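Local coordinates for protein multicopper oxidase (Uncultured bacterium, PDB 4E9V) that probably couples one-electron oxidation of substrates to the reduction of dioxygen to water, using a mononuclear copper and a multinuclear copper cluster shared between subunits, at residues 56-61 and 89-94; 74-79 and 104-109; 62-67 and 99-104; 198-203 and 230-235. All coordinates share one frame; numbering follows the deposited sequence.

Interaction 1: 56-61 and 89-94; sequences PHTIHW and YTYKFK. With CU (copper (II) ion), chain D; CU (copper (II) ion), chain L; O (oxygen atom), chain F.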
# COMPACT_ATOMS: atom_id res chain seq x y z
N PRO A 56 6.16 -27.42 15.32
CA PRO A 56 4.72 -27.46 15.10
C PRO A 56 4.31 -26.49 13.98
O PRO A 56 4.93 -25.46 13.74
CB PRO A 56 4.11 -26.97 16.41
CG PRO A 56 5.24 -26.73 17.34
CD PRO A 56 6.50 -26.66 16.54
N HIS A 57 3.25 -26.90 13.29
CA HIS A 57 2.62 -26.16 12.21
C HIS A 57 1.11 -26.39 12.27
O HIS A 57 0.60 -27.22 13.02
CB HIS A 57 3.17 -26.57 10.84
CG HIS A 57 4.67 -26.57 10.72
ND1 HIS A 57 5.43 -25.45 10.50
CD2 HIS A 57 5.57 -27.58 10.80
CE1 HIS A 57 6.71 -25.74 10.44
NE2 HIS A 57 6.82 -27.04 10.62
N THR A 58 0.37 -25.69 11.44
CA THR A 58 -0.99 -25.92 11.03
C THR A 58 -1.10 -25.54 9.55
O THR A 58 -0.13 -25.01 9.00
CB THR A 58 -2.03 -25.08 11.78
OG1 THR A 58 -1.73 -23.70 11.48
CG2 THR A 58 -1.96 -25.27 13.29
N ILE A 59 -2.24 -25.78 8.94
CA ILE A 59 -2.54 -25.14 7.65
C ILE A 59 -3.86 -24.39 7.79
O ILE A 59 -4.88 -24.95 8.18
CB ILE A 59 -2.60 -26.12 6.47
CG1 ILE A 59 -1.34 -26.98 6.35
CG2 ILE A 59 -2.89 -25.39 5.16
CD1 ILE A 59 -1.44 -27.95 5.17
N HIS A 60 -3.79 -23.11 7.46
CA HIS A 60 -4.99 -22.28 7.37
C HIS A 60 -5.32 -22.08 5.89
O HIS A 60 -4.40 -21.91 5.08
CB HIS A 60 -4.75 -20.97 8.12
CG HIS A 60 -5.68 -19.91 7.62
ND1 HIS A 60 -7.04 -20.00 7.79
CD2 HIS A 60 -5.44 -18.77 6.92
CE1 HIS A 60 -7.62 -18.94 7.23
NE2 HIS A 60 -6.66 -18.20 6.71
N TRP A 61 -6.60 -22.11 5.58
CA TRP A 61 -7.14 -22.03 4.22
C TRP A 61 -7.71 -20.63 4.01
O TRP A 61 -8.85 -20.31 4.32
CB TRP A 61 -8.14 -23.18 3.98
CG TRP A 61 -7.48 -24.46 4.44
CD1 TRP A 61 -7.59 -24.99 5.69
CD2 TRP A 61 -6.63 -25.34 3.70
NE1 TRP A 61 -6.86 -26.16 5.77
CE2 TRP A 61 -6.26 -26.40 4.57
CE3 TRP A 61 -6.13 -25.36 2.39
CZ2 TRP A 61 -5.43 -27.45 4.18
CZ3 TRP A 61 -5.31 -26.41 2.01
CH2 TRP A 61 -4.96 -27.44 2.88
N TYR A 89 -2.83 -34.54 10.98
CA TYR A 89 -4.07 -33.81 11.23
C TYR A 89 -4.88 -33.75 9.95
O TYR A 89 -4.32 -33.64 8.85
CB TYR A 89 -3.77 -32.41 11.74
CG TYR A 89 -4.95 -31.62 12.23
CD1 TYR A 89 -5.31 -31.69 13.57
CD2 TYR A 89 -5.70 -30.80 11.39
CE1 TYR A 89 -6.39 -30.97 14.04
CE2 TYR A 89 -6.79 -30.07 11.86
CZ TYR A 89 -7.12 -30.17 13.19
OH TYR A 89 -8.19 -29.47 13.71
N THR A 90 -6.21 -33.83 10.07
CA THR A 90 -6.98 -33.81 8.83
C THR A 90 -7.94 -32.62 8.81
O THR A 90 -8.69 -32.38 9.75
CB THR A 90 -7.77 -35.10 8.58
OG1 THR A 90 -6.87 -36.20 8.33
CG2 THR A 90 -8.63 -34.94 7.33
N TYR A 91 -7.86 -31.89 7.70
CA TYR A 91 -8.73 -30.76 7.45
C TYR A 91 -9.87 -31.18 6.52
O TYR A 91 -9.58 -31.90 5.56
CB TYR A 91 -7.94 -29.59 6.85
CG TYR A 91 -6.91 -29.04 7.83
CD1 TYR A 91 -7.26 -28.10 8.79
CD2 TYR A 91 -5.59 -29.47 7.80
CE1 TYR A 91 -6.32 -27.60 9.68
CE2 TYR A 91 -4.65 -28.99 8.69
CZ TYR A 91 -5.03 -28.05 9.63
OH TYR A 91 -4.09 -27.57 10.50
N LYS A 92 -11.10 -30.76 6.81
CA LYS A 92 -12.22 -30.98 5.90
C LYS A 92 -13.03 -29.70 5.76
O LYS A 92 -13.45 -29.09 6.75
CB LYS A 92 -13.13 -32.12 6.37
CG LYS A 92 -12.36 -33.33 6.88
CD LYS A 92 -13.30 -34.53 7.03
CE LYS A 92 -12.49 -35.82 7.08
NZ LYS A 92 -13.33 -37.03 7.32
N PHE A 93 -13.22 -29.29 4.51
CA PHE A 93 -14.04 -28.11 4.24
C PHE A 93 -14.72 -28.23 2.89
O PHE A 93 -14.28 -28.98 2.01
CB PHE A 93 -13.19 -26.84 4.32
CG PHE A 93 -12.03 -26.77 3.34
CD1 PHE A 93 -12.19 -26.21 2.09
CD2 PHE A 93 -10.78 -27.27 3.69
CE1 PHE A 93 -11.13 -26.15 1.21
CE2 PHE A 93 -9.72 -27.19 2.81
CZ PHE A 93 -9.89 -26.63 1.56
N LYS A 94 -15.82 -27.50 2.73
CA LYS A 94 -16.46 -27.43 1.42
C LYS A 94 -15.91 -26.20 0.70
O LYS A 94 -15.78 -25.12 1.27
CB LYS A 94 -17.97 -27.35 1.53
CG LYS A 94 -18.78 -27.44 0.24
CD LYS A 94 -20.25 -27.69 0.55
CE LYS A 94 -20.69 -29.06 0.05
NZ LYS A 94 -21.26 -28.95 -1.33
CU CU D . 4.68 -23.50 10.36
CU CU L . -7.24 -16.28 6.50
O O F . -5.19 -15.97 7.06

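Interaction 2: 74-79 and 104-109; sequences GVPGVT and HCHVNV. With CU (copper (II) ion), chain E; CU (copper (II) ion), chain D; CU (copper (II) ion), chain K; OH (hydroxide ion), chain M.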
# COMPACT_ATOMS: atom_id res chain seq x y z
N GLY A 74 -7.50 -23.94 11.03
CA GLY A 74 -6.05 -23.99 11.05
C GLY A 74 -5.38 -22.98 11.94
O GLY A 74 -4.20 -22.66 11.76
N VAL A 75 -6.03 -22.43 12.97
CA VAL A 75 -5.36 -21.41 13.76
C VAL A 75 -5.03 -21.92 15.16
O VAL A 75 -5.98 -22.29 15.87
CB VAL A 75 -6.27 -20.17 13.93
CG1 VAL A 75 -5.58 -19.17 14.84
CG2 VAL A 75 -6.62 -19.54 12.57
N PRO A 76 -3.77 -21.97 15.57
CA PRO A 76 -3.48 -22.58 16.88
C PRO A 76 -4.03 -21.74 18.02
O PRO A 76 -3.98 -20.51 17.99
CB PRO A 76 -1.95 -22.62 16.94
CG PRO A 76 -1.52 -21.53 16.01
CD PRO A 76 -2.56 -21.47 14.92
N GLY A 77 -4.57 -22.41 19.05
CA GLY A 77 -5.08 -21.72 20.21
C GLY A 77 -6.44 -21.08 19.98
O GLY A 77 -7.04 -20.49 20.89
N VAL A 78 -6.91 -21.23 18.73
CA VAL A 78 -8.22 -20.68 18.41
C VAL A 78 -9.18 -21.73 17.87
O VAL A 78 -10.31 -21.83 18.36
CB VAL A 78 -8.12 -19.53 17.37
CG1 VAL A 78 -9.53 -19.04 17.09
CG2 VAL A 78 -7.20 -18.45 17.89
N THR A 79 -8.72 -22.49 16.87
CA THR A 79 -9.58 -23.51 16.29
C THR A 79 -8.97 -24.90 16.44
O THR A 79 -9.66 -25.89 16.17
CB THR A 79 -9.89 -23.23 14.81
OG1 THR A 79 -8.71 -23.44 14.01
CG2 THR A 79 -10.31 -21.78 14.60
N HIS A 104 -1.63 -21.49 4.02
CA HIS A 104 -0.35 -21.22 4.65
C HIS A 104 -0.34 -21.66 6.11
O HIS A 104 -1.37 -21.86 6.75
CB HIS A 104 0.04 -19.73 4.57
CG HIS A 104 -0.95 -18.78 5.18
ND1 HIS A 104 -1.01 -18.51 6.52
CD2 HIS A 104 -1.93 -18.03 4.61
CE1 HIS A 104 -1.98 -17.64 6.76
NE2 HIS A 104 -2.55 -17.33 5.62
N CYS A 105 0.88 -21.82 6.64
CA CYS A 105 0.89 -22.22 8.05
C CYS A 105 0.33 -21.08 8.87
O CYS A 105 0.37 -19.93 8.41
CB CYS A 105 2.32 -22.57 8.45
SG CYS A 105 2.58 -23.01 10.19
N HIS A 106 -0.19 -21.35 10.06
CA HIS A 106 -0.70 -20.29 10.93
C HIS A 106 -0.08 -20.37 12.33
O HIS A 106 -0.65 -19.82 13.27
CB HIS A 106 -2.22 -20.32 11.05
CG HIS A 106 -2.84 -18.95 10.99
ND1 HIS A 106 -2.73 -18.06 12.04
CD2 HIS A 106 -3.56 -18.32 10.03
CE1 HIS A 106 -3.35 -16.94 11.73
NE2 HIS A 106 -3.87 -17.07 10.52
N VAL A 107 1.06 -21.03 12.43
CA VAL A 107 1.91 -21.06 13.60
C VAL A 107 3.13 -20.17 13.35
O VAL A 107 3.72 -20.36 12.28
CB VAL A 107 2.41 -22.48 13.90
CG1 VAL A 107 3.30 -22.47 15.14
CG2 VAL A 107 1.26 -23.47 14.06
N ASN A 108 3.50 -19.30 14.29
CA ASN A 108 4.74 -18.54 14.16
C ASN A 108 4.87 -17.88 12.78
O ASN A 108 5.92 -17.89 12.15
CB ASN A 108 5.94 -19.46 14.39
CG ASN A 108 6.26 -19.79 15.84
OD1 ASN A 108 5.90 -19.07 16.78
ND2 ASN A 108 6.97 -20.89 16.08
N VAL A 109 3.76 -17.35 12.31
CA VAL A 109 3.60 -16.94 10.92
C VAL A 109 4.60 -15.90 10.46
O VAL A 109 4.98 -15.91 9.28
CB VAL A 109 2.16 -16.46 10.66
CG1 VAL A 109 1.17 -17.43 11.29
CG2 VAL A 109 1.89 -15.06 11.18
CU CU E . -3.74 -15.60 5.15
CU CU D . 4.68 -23.50 10.36
CU CU K . -4.93 -15.51 9.36
O OH M . -3.25 -15.28 7.80

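Interaction 3: 62-67 and 99-104; sequences HGVHQK and GTLWYH. With CU (copper (II) ion), chain E; O (oxygen atom), chain F.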
# COMPACT_ATOMS: atom_id res chain seq x y z
N HIS A 62 -6.84 -19.76 3.49
CA HIS A 62 -7.14 -18.34 3.38
C HIS A 62 -8.15 -18.10 2.26
O HIS A 62 -7.81 -18.29 1.10
CB HIS A 62 -5.90 -17.49 3.14
CG HIS A 62 -6.07 -16.00 3.11
ND1 HIS A 62 -5.25 -15.22 3.91
CD2 HIS A 62 -6.85 -15.11 2.46
CE1 HIS A 62 -5.54 -13.94 3.74
NE2 HIS A 62 -6.53 -13.85 2.86
N GLY A 63 -9.32 -17.64 2.67
CA GLY A 63 -10.41 -17.28 1.80
C GLY A 63 -11.52 -18.31 1.90
O GLY A 63 -12.65 -18.11 1.48
N VAL A 64 -11.14 -19.46 2.48
CA VAL A 64 -12.13 -20.52 2.65
C VAL A 64 -13.02 -20.14 3.82
O VAL A 64 -12.51 -19.91 4.92
CB VAL A 64 -11.44 -21.87 2.90
CG1 VAL A 64 -12.44 -22.91 3.36
CG2 VAL A 64 -10.76 -22.32 1.60
N HIS A 65 -14.33 -20.06 3.62
CA HIS A 65 -15.18 -19.61 4.73
C HIS A 65 -15.24 -20.60 5.89
O HIS A 65 -15.49 -20.16 7.02
CB HIS A 65 -16.59 -19.33 4.19
CG HIS A 65 -16.67 -18.14 3.27
ND1 HIS A 65 -17.76 -17.90 2.47
CD2 HIS A 65 -15.80 -17.13 3.06
CE1 HIS A 65 -17.57 -16.79 1.78
NE2 HIS A 65 -16.39 -16.31 2.12
N GLN A 66 -15.03 -21.89 5.68
CA GLN A 66 -15.20 -22.88 6.73
C GLN A 66 -16.62 -22.84 7.29
O GLN A 66 -16.83 -22.89 8.49
CB GLN A 66 -14.21 -22.71 7.89
CG GLN A 66 -12.74 -22.86 7.57
CD GLN A 66 -12.34 -24.21 7.01
OE1 GLN A 66 -13.07 -25.20 7.12
NE2 GLN A 66 -11.15 -24.23 6.39
N LYS A 67 -17.57 -22.76 6.37
CA LYS A 67 -18.97 -22.65 6.75
C LYS A 67 -19.35 -23.90 7.53
O LYS A 67 -19.36 -24.99 6.95
CB LYS A 67 -19.85 -22.46 5.52
CG LYS A 67 -21.31 -22.18 5.79
CD LYS A 67 -21.53 -20.93 6.63
CE LYS A 67 -22.64 -20.07 6.05
NZ LYS A 67 -22.10 -18.79 5.50
N GLY A 99 -12.70 -18.79 -6.51
CA GLY A 99 -11.64 -17.89 -6.94
C GLY A 99 -10.26 -18.27 -6.49
O GLY A 99 -9.98 -19.40 -6.08
N THR A 100 -9.38 -17.28 -6.58
CA THR A 100 -8.00 -17.41 -6.20
C THR A 100 -7.83 -17.40 -4.68
O THR A 100 -7.82 -16.33 -4.07
CB THR A 100 -7.19 -16.24 -6.79
OG1 THR A 100 -7.39 -16.22 -8.20
CG2 THR A 100 -5.70 -16.43 -6.52
N LEU A 101 -7.68 -18.58 -4.08
CA LEU A 101 -7.43 -18.63 -2.65
C LEU A 101 -6.01 -19.11 -2.40
O LEU A 101 -5.22 -19.38 -3.32
CB LEU A 101 -8.44 -19.55 -1.95
CG LEU A 101 -9.88 -19.43 -2.43
CD1 LEU A 101 -10.81 -20.31 -1.60
CD2 LEU A 101 -10.37 -17.99 -2.41
N TRP A 102 -5.64 -19.24 -1.12
CA TRP A 102 -4.31 -19.79 -0.88
C TRP A 102 -4.31 -20.49 0.48
O TRP A 102 -5.31 -20.43 1.20
CB TRP A 102 -3.22 -18.75 -1.01
CG TRP A 102 -3.18 -17.58 -0.08
CD1 TRP A 102 -4.17 -16.68 0.18
CD2 TRP A 102 -2.06 -17.17 0.71
NE1 TRP A 102 -3.73 -15.74 1.09
CE2 TRP A 102 -2.44 -16.02 1.43
CE3 TRP A 102 -0.76 -17.65 0.90
CZ2 TRP A 102 -1.56 -15.37 2.29
CZ3 TRP A 102 0.11 -17.02 1.76
CH2 TRP A 102 -0.30 -15.87 2.46
N TYR A 103 -3.20 -21.16 0.78
CA TYR A 103 -3.14 -21.81 2.10
C TYR A 103 -1.77 -21.54 2.69
O TYR A 103 -0.80 -21.34 1.94
CB TYR A 103 -3.51 -23.30 1.99
CG TYR A 103 -2.54 -24.07 1.11
CD1 TYR A 103 -1.40 -24.64 1.66
CD2 TYR A 103 -2.76 -24.20 -0.26
CE1 TYR A 103 -0.51 -25.34 0.86
CE2 TYR A 103 -1.86 -24.90 -1.06
CZ TYR A 103 -0.75 -25.46 -0.49
OH TYR A 103 0.15 -26.16 -1.26
N HIS A 104 -1.63 -21.49 4.02
CA HIS A 104 -0.35 -21.22 4.65
C HIS A 104 -0.34 -21.66 6.11
O HIS A 104 -1.37 -21.86 6.75
CB HIS A 104 0.04 -19.73 4.57
CG HIS A 104 -0.95 -18.78 5.18
ND1 HIS A 104 -1.01 -18.51 6.52
CD2 HIS A 104 -1.93 -18.03 4.61
CE1 HIS A 104 -1.98 -17.64 6.76
NE2 HIS A 104 -2.55 -17.33 5.62
CU CU E . -3.74 -15.60 5.15
O O F . -5.19 -15.97 7.06

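Interaction 4: 198-203 and 230-235; sequences GGIHAM and LVSPGE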
# COMPACT_ATOMS: atom_id res chain seq x y z
N GLY A 198 5.59 -10.94 3.52
CA GLY A 198 5.34 -9.79 4.37
C GLY A 198 5.57 -8.47 3.66
O GLY A 198 5.46 -7.41 4.28
N GLY A 199 5.89 -8.51 2.36
CA GLY A 199 6.26 -7.28 1.67
C GLY A 199 5.12 -6.73 0.84
O GLY A 199 4.08 -7.37 0.70
N ILE A 200 5.30 -5.53 0.30
CA ILE A 200 4.32 -4.98 -0.64
C ILE A 200 4.99 -4.98 -2.02
O ILE A 200 6.20 -4.75 -2.08
CB ILE A 200 3.89 -3.60 -0.14
CG1 ILE A 200 3.17 -3.66 1.22
CG2 ILE A 200 3.01 -2.88 -1.14
CD1 ILE A 200 1.82 -2.98 1.21
N HIS A 201 4.25 -5.27 -3.07
CA HIS A 201 4.85 -5.45 -4.40
C HIS A 201 4.00 -4.71 -5.42
O HIS A 201 2.79 -4.92 -5.54
CB HIS A 201 4.93 -6.95 -4.74
CG HIS A 201 5.64 -7.76 -3.71
ND1 HIS A 201 7.01 -7.98 -3.78
CD2 HIS A 201 5.23 -8.39 -2.59
CE1 HIS A 201 7.40 -8.72 -2.75
NE2 HIS A 201 6.33 -8.98 -2.01
N ALA A 202 4.66 -3.83 -6.17
CA ALA A 202 3.92 -3.07 -7.18
C ALA A 202 4.15 -3.69 -8.55
O ALA A 202 5.12 -3.40 -9.24
CB ALA A 202 4.35 -1.62 -7.15
N MET A 203 3.26 -4.60 -8.94
CA MET A 203 3.60 -5.40 -10.13
C MET A 203 3.26 -4.65 -11.42
O MET A 203 2.11 -4.30 -11.64
CB MET A 203 2.87 -6.74 -10.03
CG MET A 203 3.23 -7.51 -8.77
SD MET A 203 4.97 -7.87 -8.59
CE MET A 203 5.35 -8.87 -10.02
N LEU A 230 -0.71 -2.89 -7.04
CA LEU A 230 -0.09 -3.04 -5.74
C LEU A 230 -0.65 -4.26 -5.01
O LEU A 230 -1.87 -4.30 -4.83
CB LEU A 230 -0.34 -1.81 -4.87
CG LEU A 230 0.47 -1.79 -3.57
CD1 LEU A 230 1.93 -1.60 -3.96
CD2 LEU A 230 -0.07 -0.71 -2.63
N VAL A 231 0.26 -5.15 -4.64
CA VAL A 231 -0.13 -6.39 -3.94
C VAL A 231 0.47 -6.42 -2.54
O VAL A 231 1.69 -6.34 -2.44
CB VAL A 231 0.33 -7.61 -4.75
CG1 VAL A 231 -0.22 -8.89 -4.13
CG2 VAL A 231 -0.11 -7.47 -6.20
N SER A 232 -0.35 -6.52 -1.50
CA SER A 232 0.12 -6.44 -0.12
C SER A 232 -0.20 -7.74 0.61
O SER A 232 -1.00 -8.53 0.09
CB SER A 232 -0.49 -5.22 0.59
OG SER A 232 -1.74 -5.49 1.18
N PRO A 233 0.42 -8.00 1.74
CA PRO A 233 0.23 -9.33 2.37
C PRO A 233 -1.22 -9.75 2.59
O PRO A 233 -2.09 -9.05 3.11
CB PRO A 233 0.95 -9.19 3.71
CG PRO A 233 2.01 -8.16 3.43
CD PRO A 233 1.34 -7.17 2.52
N GLY A 234 -1.46 -10.98 2.13
CA GLY A 234 -2.75 -11.62 2.24
C GLY A 234 -3.62 -11.48 1.00
O GLY A 234 -4.48 -12.31 0.72
N GLU A 235 -3.42 -10.41 0.22
CA GLU A 235 -4.32 -10.16 -0.89
C GLU A 235 -4.06 -11.02 -2.12
O GLU A 235 -2.93 -11.47 -2.34
CB GLU A 235 -4.15 -8.70 -1.37
CG GLU A 235 -4.32 -7.61 -0.31
CD GLU A 235 -4.36 -6.26 -1.01
OE1 GLU A 235 -3.24 -5.75 -1.24
OE2 GLU A 235 -5.43 -5.75 -1.35

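Interaction 1: 56-61 and 89-94
The hydroxyl of Y91 meets the backbone of I59: I59 N donates to Y91 OH over 3.0 Å, and the N-H...O angle of 170° shows a nearly straight bond. Q80 OE1 hydrogen-bonds to the same hydroxyl, which is therefore fixed by two partners. Behind the hydroxyl the ring lies flat against the chain, with I59 O 3.4 Å from Y91 CZ on one face. W61 points its pyrrole edge at that face, NE1 standing 3.5 Å from Y91 CG. The pair is T-shaped, with planes at 68° and centroids 5.1 Å apart, and Y89 CD2 sits over the opposite face of the Y91 ring. W61 is itself sandwiched. F93 CE2 lies over the centre of the indole, 3.7 Å from W61 CD2, while I59 CG2 rests nearer the rim of the other face. F93 reaches there because its CG sits between the backbone N and the carbonyl carbon (chi1 60°). A phenylalanine in place of Y91 would probably leave I59 N without its acceptor and Q80 OE1 without its hydroxyl partner. Just beyond this aromatic cluster the H60 side chain points away from 89-94, the end of H57 leads off from it, and each binds a copper. The contact joins the strand that starts at H60 to strand 88-94, beside strand 44-52, whose V49, V47 and V45 pack on I59, W61 and F93 in turn.

Interaction 2: 74-79 and 104-109
H106 reaches from beside 74-79 to a copper. CB lies against backbone, 3.1 Å from G74 O. The bond to CG is turned away from a staggered position (chi1 -138°), which lays the ring beside V75. V75 CG2 stands 4.0 Å from the centroid of the H106 ring and 3° off its normal, a CH-pi contact squarely over one face. V75 CG1 comes within 4.1 Å of H106 ND1. CD2 looks toward the hydroxide, and at the tip NE2 binds copper at 2.2 Å. H206 and H252 of the second subunit bind the same ion, and the hydroxide O is a further ligand of this copper at 2.3 Å. Behind the ring, P76 CD touches H106 O at 3.0 Å, and P76 CG packs on V107 CG2. The two residues before H106 serve other coppers: C105 SG binds the mononuclear one at 2.2 Å and accepts a bond from V107 N, while H104 NE2 binds one in the cluster. This His-Cys-His sequence is the covalent link of multicopper oxidases, consistent with electrons passing from the cysteine-bound copper through C105 to the histidine-bound cluster, with V75 flanking the H106 ring.

Interaction 3: 62-67 and 99-104
W102 lays its indole N-H against one face of the H62 imidazole, and this is the closest-packed part of the contact: W102 NE1 is 3.1 Å from H62 CG, displaced toward the rim. The planes meet obliquely at 36°, and no hydrogen bond joins NE1 to the imidazole, because H62 ND1 is given to copper at 2.0 Å. H104 NE2 binds the same ion, the two imidazoles standing rim to rim with H62 ND1 and H104 NE2 3.8 Å apart. H62 reaches the metal with CG anti to its backbone N (chi1 -176°), while its NE2 hydrogen-bonds to D227 and T228 of the second subunit. H254 of that subunit and a bound oxygen also ligate the ion. The backbones below form an antiparallel hydrogen-bonded pair. W102 N gives H62 O a bond of 3.2 Å at 172°, in the carbonyl plane, whereas the return bond from H62 N to W102 O is weak. H62 closes a His-X-His pair with H60, the arrangement by which multicopper oxidases present histidines to the trinuclear cluster; here it lies at the edge of a sheet whose next strand is 101-104. L101 CB lies on the H62 carbonyl, 3.4 Å from H62 O; beyond it the contact thins to apolar packing, V64 CG2 touching L101 CD1 at 3.8 Å. G63 suits this point, since a CB there would both run into L101 CD2 and jam against H62 O. Farther on, partly exposed H65 hydrogen-bonds to D209 of the second subunit, and K67, though exposed, packs on N245 of that subunit.

Interaction 4: 198-203 and 230-235
V231 N donates to H201 O over 2.7 Å with an N-H...O angle of 165°, and L230 CA, 3.4 Å from the same H201 O, adds a weaker CA-H...O contact. H201 and V231 are the hydrogen-bonded pair of a short antiparallel pairing, A202 and L230 the non-hydrogen-bonded one, where strand 201-205 meets the edge strand 228-231 of the second cupredoxin-like domain. H201 N returns a bond of 2.8 Å to V231 O. L230, on the A202 side of the sheet, has CG anti to the backbone N (chi1 -171°), and the next torsion swings CD1 across the strand to 4.0 Å from A202 CB, with I200 CG2 also close by. How tightly I200 packs is doubtful, as it has two conformers. An alanine in place of L230 would probably open a gap beside A202 CB and I200 CG2. On the other face H201 turns toward M144 and T146, its ND1 held by D253, and M203 CG meets V231 CG2 at 4.2 Å. I200 also packs on L230 of the second subunit and I200 of the third, at the trimer interface. A type II turn follows from S232 to E235, whose OE1 accepts from S232 N at 3.0 Å on its anti lone pair. At its start the P233 ring lies against the glycine backbone, P233 CD 3.3 Å from G199 O and P233 CG 3.6 Å from G198 C.

How the interactions relate
Interactions 1, 2 and 3 belong to the first domain and interleave along the chain, while interaction 4 lies in the second. In interactions 1 to 3 all but one of the touching residues are buried; in interaction 4 six of ten are, the other four are partly exposed, and two of them, I200 and L230, pack on other subunits. Interactions 1 and 3 share the short strand 60-62, used through its aromatic side in one and backbone pairing in the other, and 2 and 3 share H104. T58 OG1 lies 2.7 Å from G74 O, tying interactions 1 and 2. Copper ligation marks the first three; interaction 4 is backbone bonding and apolar packing, yet its G234 O lies 3.5 Å from W102 NE1.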